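Long-range contacts in serine-tRNA ligase (Naegleria fowleri, PDB 6BLJ), which probably charges tRNA(Ser) with serine through a seryl-adenylate intermediate, and has adenosine monophosphate bound in its active site: residues V374-G379 and K388-A393; Q338-S343 and D354-N359; L367-R372 and E457-P462. All coordinates share one frame; numbering follows the deposited sequence.

Interaction 1. Residues V374-G379 and K388-A393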
loop_
_atom_site.group_PDB
_atom_site.type_symbol
_atom_site.label_atom_id
_atom_site.label_comp_id
_atom_site.label_asym_id
_atom_site.label_seq_id
_atom_site.Cartn_x
_atom_site.Cartn_y
_atom_site.Cartn_z
ATOM N N VAL A 374 -14.958 29.652 -1.504
ATOM C CA VAL A 374 -15.467 28.978 -0.318
ATOM C C VAL A 374 -14.368 28.862 0.727
ATOM O O VAL A 374 -13.201 28.576 0.427
ATOM C CB VAL A 374 -16.077 27.596 -0.630
ATOM C CG1 VAL A 374 -17.249 27.755 -1.604
ATOM C CG2 VAL A 374 -15.040 26.666 -1.187
ATOM N N ASN A 375 -14.763 29.124 1.977
ATOM C CA ASN A 375 -13.892 29.120 3.148
ATOM C C ASN A 375 -14.018 27.748 3.811
ATOM O O ASN A 375 -15.066 27.425 4.380
ATOM C CB ASN A 375 -14.309 30.256 4.087
ATOM C CG ASN A 375 -13.401 30.400 5.296
ATOM O OD1 ASN A 375 -12.422 29.671 5.453
ATOM N ND2 ASN A 375 -13.713 31.371 6.149
ATOM N N ILE A 376 -12.959 26.942 3.726
ATOM C CA ILE A 376 -13.010 25.531 4.111
ATOM C C ILE A 376 -13.016 25.403 5.631
ATOM O O ILE A 376 -12.158 25.974 6.321
ATOM C CB ILE A 376 -11.830 24.748 3.499
ATOM C CG1 ILE A 376 -11.869 24.790 1.964
ATOM C CG2 ILE A 376 -11.854 23.276 3.950
ATOM C CD1 ILE A 376 -13.115 24.147 1.372
ATOM N N VAL A 377 -13.945 24.591 6.151
ATOM C CA VAL A 377 -14.143 24.506 7.596
ATOM C C VAL A 377 -12.894 23.963 8.303
ATOM O O VAL A 377 -12.123 23.169 7.746
ATOM C CB VAL A 377 -15.372 23.638 7.930
ATOM C CG1 VAL A 377 -16.626 24.248 7.326
ATOM C CG2 VAL A 377 -15.194 22.192 7.451
ATOM N N SER A 378 -12.722 24.378 9.562
ATOM C CA SER A 378 -11.498 24.070 10.299
ATOM C C SER A 378 -11.258 22.568 10.413
ATOM O O SER A 378 -10.108 22.114 10.373
ATOM C CB SER A 378 -11.562 24.699 11.685
ATOM O OG SER A 378 -12.732 24.271 12.356
ATOM N N GLY A 379 -12.323 21.777 10.580
ATOM C CA GLY A 379 -12.145 20.335 10.731
ATOM C C GLY A 379 -11.624 19.628 9.488
ATOM O O GLY A 379 -11.142 18.495 9.589
ATOM N N LYS A 388 -7.641 27.684 4.198
ATOM C CA LYS A 388 -7.776 27.211 2.823
ATOM C C LYS A 388 -9.030 27.799 2.194
ATOM O O LYS A 388 -10.121 27.716 2.775
ATOM C CB LYS A 388 -7.813 25.675 2.774
ATOM C CG LYS A 388 -7.875 25.053 1.376
ATOM C CD LYS A 388 -7.382 23.609 1.411
ATOM C CE LYS A 388 -8.518 22.631 1.252
ATOM N NZ LYS A 388 -8.993 22.499 -0.162
ATOM N N PHE A 389 -8.857 28.432 1.034
ATOM C CA PHE A 389 -9.957 28.854 0.171
ATOM C C PHE A 389 -9.992 27.930 -1.040
ATOM O O PHE A 389 -8.946 27.640 -1.632
ATOM C CB PHE A 389 -9.786 30.299 -0.321
ATOM C CG PHE A 389 -10.378 31.356 0.591
ATOM C CD1 PHE A 389 -10.899 31.033 1.831
ATOM C CD2 PHE A 389 -10.401 32.686 0.190
ATOM C CE1 PHE A 389 -11.440 32.026 2.660
ATOM C CE2 PHE A 389 -10.938 33.683 1.009
ATOM C CZ PHE A 389 -11.452 33.353 2.243
ATOM N N ASP A 390 -11.180 27.474 -1.411
ATOM C CA ASP A 390 -11.362 26.805 -2.689
ATOM C C ASP A 390 -12.150 27.702 -3.631
ATOM O O ASP A 390 -12.972 28.519 -3.198
ATOM C CB ASP A 390 -12.126 25.482 -2.556
ATOM C CG ASP A 390 -11.300 24.380 -1.903
ATOM O OD1 ASP A 390 -10.172 24.665 -1.438
ATOM O OD2 ASP A 390 -11.800 23.236 -1.858
ATOM N N LEU A 391 -11.878 27.558 -4.924
ATOM C CA LEU A 391 -12.747 28.083 -5.972
ATOM C C LEU A 391 -13.545 26.913 -6.518
ATOM O O LEU A 391 -12.959 25.936 -7.000
ATOM C CB LEU A 391 -11.968 28.738 -7.113
ATOM C CG LEU A 391 -11.144 30.000 -6.910
ATOM C CD1 LEU A 391 -10.733 30.558 -8.272
ATOM C CD2 LEU A 391 -11.950 31.009 -6.147
ATOM N N GLU A 392 -14.870 26.998 -6.416
ATOM C CA GLU A 392 -15.775 25.984 -6.943
ATOM C C GLU A 392 -16.471 26.569 -8.163
ATOM O O GLU A 392 -17.125 27.612 -8.062
ATOM C CB GLU A 392 -16.799 25.547 -5.889
ATOM C CG GLU A 392 -16.174 24.897 -4.628
ATOM C CD GLU A 392 -17.226 24.450 -3.620
ATOM O OE1 GLU A 392 -18.398 24.906 -3.704
ATOM O OE2 GLU A 392 -16.873 23.680 -2.717
ATOM N N ALA A 393 -16.329 25.907 -9.307
ATOM C CA ALA A 393 -16.887 26.401 -10.555
ATOM C C ALA A 393 -18.245 25.769 -10.836
ATOM O O ALA A 393 -18.579 24.696 -10.332
ATOM C CB ALA A 393 -15.942 26.124 -11.724
HETATM O O HOH W 1 -10.123 27.689 5.673
#

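Interaction 2. Residues Q338-S343 and D354-N359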
loop_
_atom_site.group_PDB
_atom_site.type_symbol
_atom_site.label_atom_id
_atom_site.label_comp_id
_atom_site.label_asym_id
_atom_site.label_seq_id
_atom_site.Cartn_x
_atom_site.Cartn_y
_atom_site.Cartn_z
ATOM N N GLN A 338 0.460 27.818 -8.495
ATOM C CA GLN A 338 1.118 28.949 -7.845
ATOM C C GLN A 338 1.796 28.466 -6.571
ATOM O O GLN A 338 1.173 27.770 -5.764
ATOM C CB GLN A 338 0.134 30.059 -7.476
ATOM C CG GLN A 338 -0.683 30.664 -8.603
ATOM C CD GLN A 338 -1.675 31.696 -8.058
ATOM O OE1 GLN A 338 -1.292 32.798 -7.710
ATOM N NE2 GLN A 338 -2.948 31.325 -7.974
ATOM N N PHE A 339 3.061 28.840 -6.388
ATOM C CA PHE A 339 3.831 28.476 -5.199
ATOM C C PHE A 339 4.651 29.687 -4.770
ATOM O O PHE A 339 5.380 30.257 -5.591
ATOM C CB PHE A 339 4.747 27.269 -5.475
ATOM C CG PHE A 339 5.439 26.732 -4.237
ATOM C CD1 PHE A 339 6.589 27.345 -3.736
ATOM C CD2 PHE A 339 4.932 25.629 -3.573
ATOM C CE1 PHE A 339 7.214 26.863 -2.597
ATOM C CE2 PHE A 339 5.551 25.134 -2.430
ATOM C CZ PHE A 339 6.691 25.753 -1.937
ATOM N N VAL A 340 4.521 30.110 -3.508
ATOM C CA VAL A 340 5.180 31.328 -3.042
ATOM C C VAL A 340 5.858 31.097 -1.697
ATOM O O VAL A 340 5.271 30.501 -0.786
ATOM C CB VAL A 340 4.196 32.512 -2.942
ATOM C CG1 VAL A 340 4.959 33.800 -2.563
ATOM C CG2 VAL A 340 3.452 32.715 -4.265
ATOM N N VAL A 341 7.096 31.593 -1.575
ATOM C CA VAL A 341 7.812 31.699 -0.309
ATOM C C VAL A 341 7.770 33.166 0.117
ATOM O O VAL A 341 8.133 34.052 -0.671
ATOM C CB VAL A 341 9.271 31.220 -0.452
ATOM C CG1 VAL A 341 9.979 31.209 0.905
ATOM C CG2 VAL A 341 9.358 29.855 -1.166
ATOM N N THR A 342 7.341 33.440 1.355
ATOM C CA THR A 342 7.304 34.833 1.821
ATOM C C THR A 342 8.067 35.015 3.126
ATOM O O THR A 342 8.383 34.063 3.846
ATOM C CB THR A 342 5.878 35.357 2.046
ATOM O OG1 THR A 342 5.383 34.840 3.292
ATOM C CG2 THR A 342 4.954 34.962 0.901
ATOM N N SER A 343 8.324 36.286 3.434
ATOM C CA SER A 343 8.784 36.660 4.753
ATOM C C SER A 343 7.756 36.234 5.800
ATOM O O SER A 343 6.560 36.169 5.517
ATOM C CB SER A 343 8.999 38.175 4.819
ATOM O OG SER A 343 9.036 38.636 6.158
ATOM N N ASP A 354 -4.264 36.355 -0.186
ATOM C CA ASP A 354 -5.273 37.115 -0.920
ATOM C C ASP A 354 -4.859 37.341 -2.370
ATOM O O ASP A 354 -5.698 37.279 -3.278
ATOM C CB ASP A 354 -5.520 38.466 -0.227
ATOM C CG ASP A 354 -6.177 38.318 1.138
ATOM O OD1 ASP A 354 -6.771 37.256 1.405
ATOM O OD2 ASP A 354 -6.112 39.267 1.938
ATOM N N GLU A 355 -3.573 37.628 -2.604
ATOM C CA GLU A 355 -3.093 37.834 -3.967
ATOM C C GLU A 355 -3.246 36.567 -4.805
ATOM O O GLU A 355 -3.665 36.631 -5.967
ATOM C CB GLU A 355 -1.624 38.285 -3.955
ATOM C CG GLU A 355 -0.990 38.348 -5.356
ATOM C CD GLU A 355 0.493 38.739 -5.356
ATOM O OE1 GLU A 355 0.870 39.704 -4.656
ATOM O OE2 GLU A 355 1.284 38.054 -6.054
ATOM N N MET A 356 -2.940 35.401 -4.218
ATOM C CA MET A 356 -2.947 34.150 -4.976
ATOM C C MET A 356 -4.362 33.705 -5.310
ATOM O O MET A 356 -4.625 33.266 -6.435
ATOM C CB MET A 356 -2.202 33.061 -4.194
ATOM C CG MET A 356 -0.693 33.367 -4.068
ATOM S SD MET A 356 0.147 32.375 -2.816
ATOM C CE MET A 356 0.145 30.757 -3.614
ATOM N N ILE A 357 -5.286 33.770 -4.345
ATOM C CA ILE A 357 -6.659 33.430 -4.699
ATOM C C ILE A 357 -7.185 34.462 -5.689
ATOM O O ILE A 357 -7.936 34.119 -6.606
ATOM C CB ILE A 357 -7.553 33.291 -3.443
ATOM C CG1 ILE A 357 -8.905 32.644 -3.789
ATOM C CG2 ILE A 357 -7.776 34.647 -2.746
ATOM C CD1 ILE A 357 -8.786 31.238 -4.370
ATOM N N GLY A 358 -6.735 35.723 -5.571
ATOM C CA GLY A 358 -7.101 36.738 -6.553
ATOM C C GLY A 358 -6.585 36.435 -7.951
ATOM O O GLY A 358 -7.256 36.722 -8.943
ATOM N N ASN A 359 -5.372 35.885 -8.051
ATOM C CA ASN A 359 -4.850 35.456 -9.346
ATOM C C ASN A 359 -5.739 34.385 -9.977
ATOM O O ASN A 359 -6.028 34.433 -11.174
ATOM C CB ASN A 359 -3.416 34.929 -9.196
ATOM C CG ASN A 359 -2.407 36.035 -8.898
ATOM O OD1 ASN A 359 -2.660 37.206 -9.159
ATOM N ND2 ASN A 359 -1.261 35.658 -8.359
#

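Interaction 3. Residues L367-R372 and E457-P462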
loop_
_atom_site.group_PDB
_atom_site.type_symbol
_atom_site.label_atom_id
_atom_site.label_comp_id
_atom_site.label_asym_id
_atom_site.label_seq_id
_atom_site.Cartn_x
_atom_site.Cartn_y
_atom_site.Cartn_z
ATOM N N LEU A 367 -11.585 33.407 -18.420
ATOM C CA LEU A 367 -12.143 32.291 -19.175
ATOM C C LEU A 367 -13.665 32.323 -19.257
ATOM O O LEU A 367 -14.243 31.478 -19.943
ATOM C CB LEU A 367 -11.701 30.953 -18.554
ATOM C CG LEU A 367 -10.219 30.612 -18.741
ATOM C CD1 LEU A 367 -9.843 29.473 -17.835
ATOM C CD2 LEU A 367 -9.941 30.237 -20.204
ATOM N N GLY A 368 -14.320 33.279 -18.602
ATOM C CA GLY A 368 -15.772 33.271 -18.537
ATOM C C GLY A 368 -16.351 32.098 -17.768
ATOM O O GLY A 368 -17.441 31.627 -18.092
ATOM N N ILE A 369 -15.665 31.626 -16.738
ATOM C CA ILE A 369 -16.116 30.488 -15.941
ATOM C C ILE A 369 -16.748 31.026 -14.660
ATOM O O ILE A 369 -16.036 31.640 -13.849
ATOM C CB ILE A 369 -14.953 29.539 -15.616
ATOM C CG1 ILE A 369 -14.384 28.897 -16.886
ATOM C CG2 ILE A 369 -15.402 28.460 -14.648
ATOM C CD1 ILE A 369 -15.374 28.041 -17.632
ATOM N N PRO A 370 -18.044 30.807 -14.419
ATOM C CA PRO A 370 -18.635 31.258 -13.152
ATOM C C PRO A 370 -18.131 30.390 -12.015
ATOM O O PRO A 370 -17.805 29.215 -12.213
ATOM C CB PRO A 370 -20.148 31.063 -13.365
ATOM C CG PRO A 370 -20.322 30.654 -14.787
ATOM C CD PRO A 370 -19.015 30.030 -15.204
ATOM N N TYR A 371 -18.036 30.986 -10.824
ATOM C CA TYR A 371 -17.498 30.264 -9.676
ATOM C C TYR A 371 -17.985 30.909 -8.381
ATOM O O TYR A 371 -18.593 31.985 -8.375
ATOM C CB TYR A 371 -15.961 30.214 -9.697
ATOM C CG TYR A 371 -15.327 31.559 -9.563
ATOM C CD1 TYR A 371 -14.948 32.286 -10.690
ATOM C CD2 TYR A 371 -15.163 32.148 -8.318
ATOM C CE1 TYR A 371 -14.404 33.549 -10.571
ATOM C CE2 TYR A 371 -14.619 33.412 -8.194
ATOM C CZ TYR A 371 -14.222 34.098 -9.319
ATOM O OH TYR A 371 -13.685 35.365 -9.185
ATOM N N ARG A 372 -17.661 30.247 -7.270
ATOM C CA ARG A 372 -17.803 30.841 -5.952
ATOM C C ARG A 372 -16.543 30.525 -5.160
ATOM O O ARG A 372 -15.889 29.496 -5.391
ATOM C CB ARG A 372 -19.073 30.324 -5.229
ATOM C CG ARG A 372 -19.044 28.806 -4.916
ATOM C CD ARG A 372 -20.398 28.279 -4.412
ATOM N NE ARG A 372 -20.304 26.903 -3.907
ATOM C CZ ARG A 372 -21.340 26.207 -3.431
ATOM N NH1 ARG A 372 -22.536 26.764 -3.399
ATOM N NH2 ARG A 372 -21.184 24.962 -2.981
ATOM N N GLU A 457 -18.820 22.238 -20.728
ATOM C CA GLU A 457 -20.203 22.370 -20.262
ATOM C C GLU A 457 -20.705 23.806 -20.356
ATOM O O GLU A 457 -21.855 24.043 -20.743
ATOM C CB GLU A 457 -20.349 21.866 -18.828
ATOM C CG GLU A 457 -20.295 20.334 -18.709
ATOM C CD GLU A 457 -20.756 19.833 -17.344
ATOM O OE1 GLU A 457 -21.289 20.634 -16.532
ATOM O OE2 GLU A 457 -20.562 18.633 -17.079
ATOM N N ASN A 458 -19.871 24.782 -20.007
ATOM C CA ASN A 458 -20.353 26.158 -20.018
ATOM C C ASN A 458 -20.407 26.764 -21.414
ATOM O O ASN A 458 -21.187 27.700 -21.627
ATOM C CB ASN A 458 -19.481 27.021 -19.110
ATOM C CG ASN A 458 -19.823 26.825 -17.651
ATOM O OD1 ASN A 458 -20.827 27.342 -17.163
ATOM N ND2 ASN A 458 -19.019 26.021 -16.959
ATOM N N TYR A 459 -19.627 26.241 -22.364
ATOM C CA TYR A 459 -19.550 26.791 -23.720
ATOM C C TYR A 459 -20.233 25.899 -24.756
ATOM O O TYR A 459 -20.067 26.122 -25.962
ATOM C CB TYR A 459 -18.079 27.030 -24.105
ATOM C CG TYR A 459 -17.514 28.277 -23.459
ATOM C CD1 TYR A 459 -17.523 29.500 -24.129
ATOM C CD2 TYR A 459 -17.001 28.246 -22.153
ATOM C CE1 TYR A 459 -17.018 30.671 -23.531
ATOM C CE2 TYR A 459 -16.505 29.419 -21.543
ATOM C CZ TYR A 459 -16.520 30.625 -22.244
ATOM O OH TYR A 459 -16.036 31.785 -21.673
ATOM N N GLN A 460 -20.999 24.901 -24.318
ATOM C CA GLN A 460 -21.670 24.006 -25.248
ATOM C C GLN A 460 -22.787 24.734 -25.992
ATOM O O GLN A 460 -23.359 25.710 -25.502
ATOM C CB GLN A 460 -22.239 22.795 -24.501
ATOM C CG GLN A 460 -23.391 23.132 -23.557
ATOM C CD GLN A 460 -23.910 21.916 -22.797
ATOM O OE1 GLN A 460 -24.531 21.014 -23.378
ATOM N NE2 GLN A 460 -23.624 21.868 -21.499
ATOM N N THR A 461 -23.070 24.264 -27.195
ATOM C CA THR A 461 -24.241 24.647 -27.970
ATOM C C THR A 461 -24.887 23.357 -28.442
ATOM O O THR A 461 -24.341 22.272 -28.224
ATOM C CB THR A 461 -23.856 25.522 -29.174
ATOM O OG1 THR A 461 -23.386 24.686 -30.238
ATOM C CG2 THR A 461 -22.760 26.519 -28.791
ATOM N N PRO A 462 -26.055 23.420 -29.098
ATOM C CA PRO A 462 -26.594 22.179 -29.685
ATOM C C PRO A 462 -25.708 21.591 -30.767
ATOM O O PRO A 462 -25.887 20.419 -31.118
ATOM C CB PRO A 462 -27.951 22.612 -30.260
ATOM C CG PRO A 462 -28.335 23.817 -29.438
ATOM C CD PRO A 462 -27.037 24.522 -29.168
#

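Interaction 1. Residues V374-G379 and K388-A393
V374 and D390 face each other as an antiparallel hydrogen-bonded pair: V374 N donates to D390 O at 2.8 Å, and D390 N answers by donating to V374 O at 2.9 Å. A third backbone bond follows where I376 N meets K388 O at 3.1 Å. Beyond it a water bridges I376 O and K388 N, where the two chains begin to part.

I376 and D390 meet on one face of this pairing. The CD1 methyl of I376 rests beside the carboxylate, 3.6 Å from D390 OD2, while its CG1 packs against the CG methylene of K388. The long lysine chain suits this place: with CG anti to the backbone N (chi1 -177°), it bends at chi3 and chi4 and returns NZ to D390 OD1 at 2.8 Å, on the syn lone pair. This salt bridge, formed two residues along the same strand, holds the carboxylate in place. Further along, E392 is held chiefly by a salt bridge to R372.

The opposite face holds the non-hydrogen-bonded pair N375 and F389. N375 CB touches the rim atom F389 CE1 at 3.7 Å, and the amide is turned 67° from the ring, with OD1 at the ring edge. N375 ND2 is engaged by T157 O, and F353 meets the F389 ring edge-to-face.

Strand 404-412 continues the sheet through a backbone pairing of F389 with C410. K388 and D390 both touch S409, a residue of the AMP pocket, which places this beta hairpin in the antiparallel sheet of the class II synthetase catalytic core, beside its nucleotide site.

Interaction 2. Residues Q338-S343 and D354-N359
Q338 and M356 have the closest pair of CA atoms, 7.2 Å apart, where strand 338-342 runs nearly antiparallel to helix 354-359. The short axes make an angle of 165° and approach to 10.0 Å, a spacing filled by one layer of side chains. Q338 and V340 are directed at the helix, from which M356 and N359 point back.

Q338 bridges the gap. With CG anti to its carbonyl carbon and the chain stretched beyond it (chi2 177°), its amide reaches the helix surface and is gripped at both ends. OE1 accepts from N359 ND2 at 2.9 Å in an almost straight bond, while NE2 donates to M356 O at 3.0 Å, approaching tilted from that carbonyl's plane. A glutamine suits the position because it offers both a donor and an acceptor; the two bonds fix the rotation of a buried amide. The amide planes of Q338 and N359 stand 42° apart, so they meet obliquely and do not stack.

This is a helix laid over the antiparallel sheet of the class II core. Strand 332-342 forms the second strand of what appears to be class II motif 2, paired with strand 304-313, and its earlier residues F333 and K335 line the AMP pocket.

Beside the amide the contact turns apolar. M356 CG lies anti to the carbonyl carbon, and the near-extended chi2 carries SD to 3.6 Å from V340 CG2; the bend at chi3 then lays CE against the helix-facing side of the strand, 3.9 Å from Q338 CB. An unbranched, flexible chain with a polarisable sulfur fits well between helix and sheet. Y241 packs against Q338, V340 and N359, and its hydroxyl binds E355 OE2, which also forms a salt bridge with K305. F339 points away, to helix 285-290 on the other side of the strand.

Interaction 3. Residues L367-R372 and E457-P462
Y459 reaches across to L367 with its phenol: OH donates to L367 O, with the two oxygens modelled 2.5 Å apart, a length so short that its exact value is doubtful. The hydroxyl does not approach on a carbonyl lone pair but sits well out of the peptide plane. A chi1 of -77° puts Y459 CG anti to the carbonyl carbon, which swings the ring to the other segment though the CB bond is not aimed at it; L367 O then lies near the ring plane at its edge. The same edge meets I369, whose chain, with chi1 and chi2 both near -60°, brings CD1 nearer than its CB bond would suggest, to 4.3 Å from Y459 CE2.

Next to the phenol bond G368 breaks the helix with a positive phi (65°) and two bonds back into its last turn, a Schellman motif. Having no side chain, the glycine leaves space for the phenol oxygen, which lies 3.5 Å from G368 CA.

N458 packs beside it, on P370 and I369. Its OD1 is 3.8 Å from P370 CD, the asparagine amide running alongside the proline ring and the two pointing opposite ways, and ND2 comes within 4.2 Å of I369 CD1. ND2 is hydrogen-bonded to C454 O, one turn back in its own helix, and to W394 O.

The contact thus sets the C-terminal end of helix 448-458, the helix of what is probably class II motif 3, against the turn between helix 348-366 and strand 371-375. P370 pairs through its backbone with W394 at the end of strand 387-394, while Y459 pairs with N466 of strand 464-466.

From the N terminus, interaction 2 comes first, closing a short connection of ten residues as strand 332-342 turns back through helix 348-366. It ends before interaction 3 opens at the C-terminal end of that same helix. Interaction 3 then spans 84 residues to the end of helix 448-458, and interaction 1, an eight-residue hairpin connection, is nested inside it; none of the three cross. Strand 371-375 serves both interactions 1 and 3. Interactions 1 and 2 also meet directly, L391 CD2 packing at 3.6 Å on I357 CD1, so helix 348-366 packs against both strand 332-342 and strand 387-394 of the one sheet, while A393 rests on I369 and P370 of interaction 3.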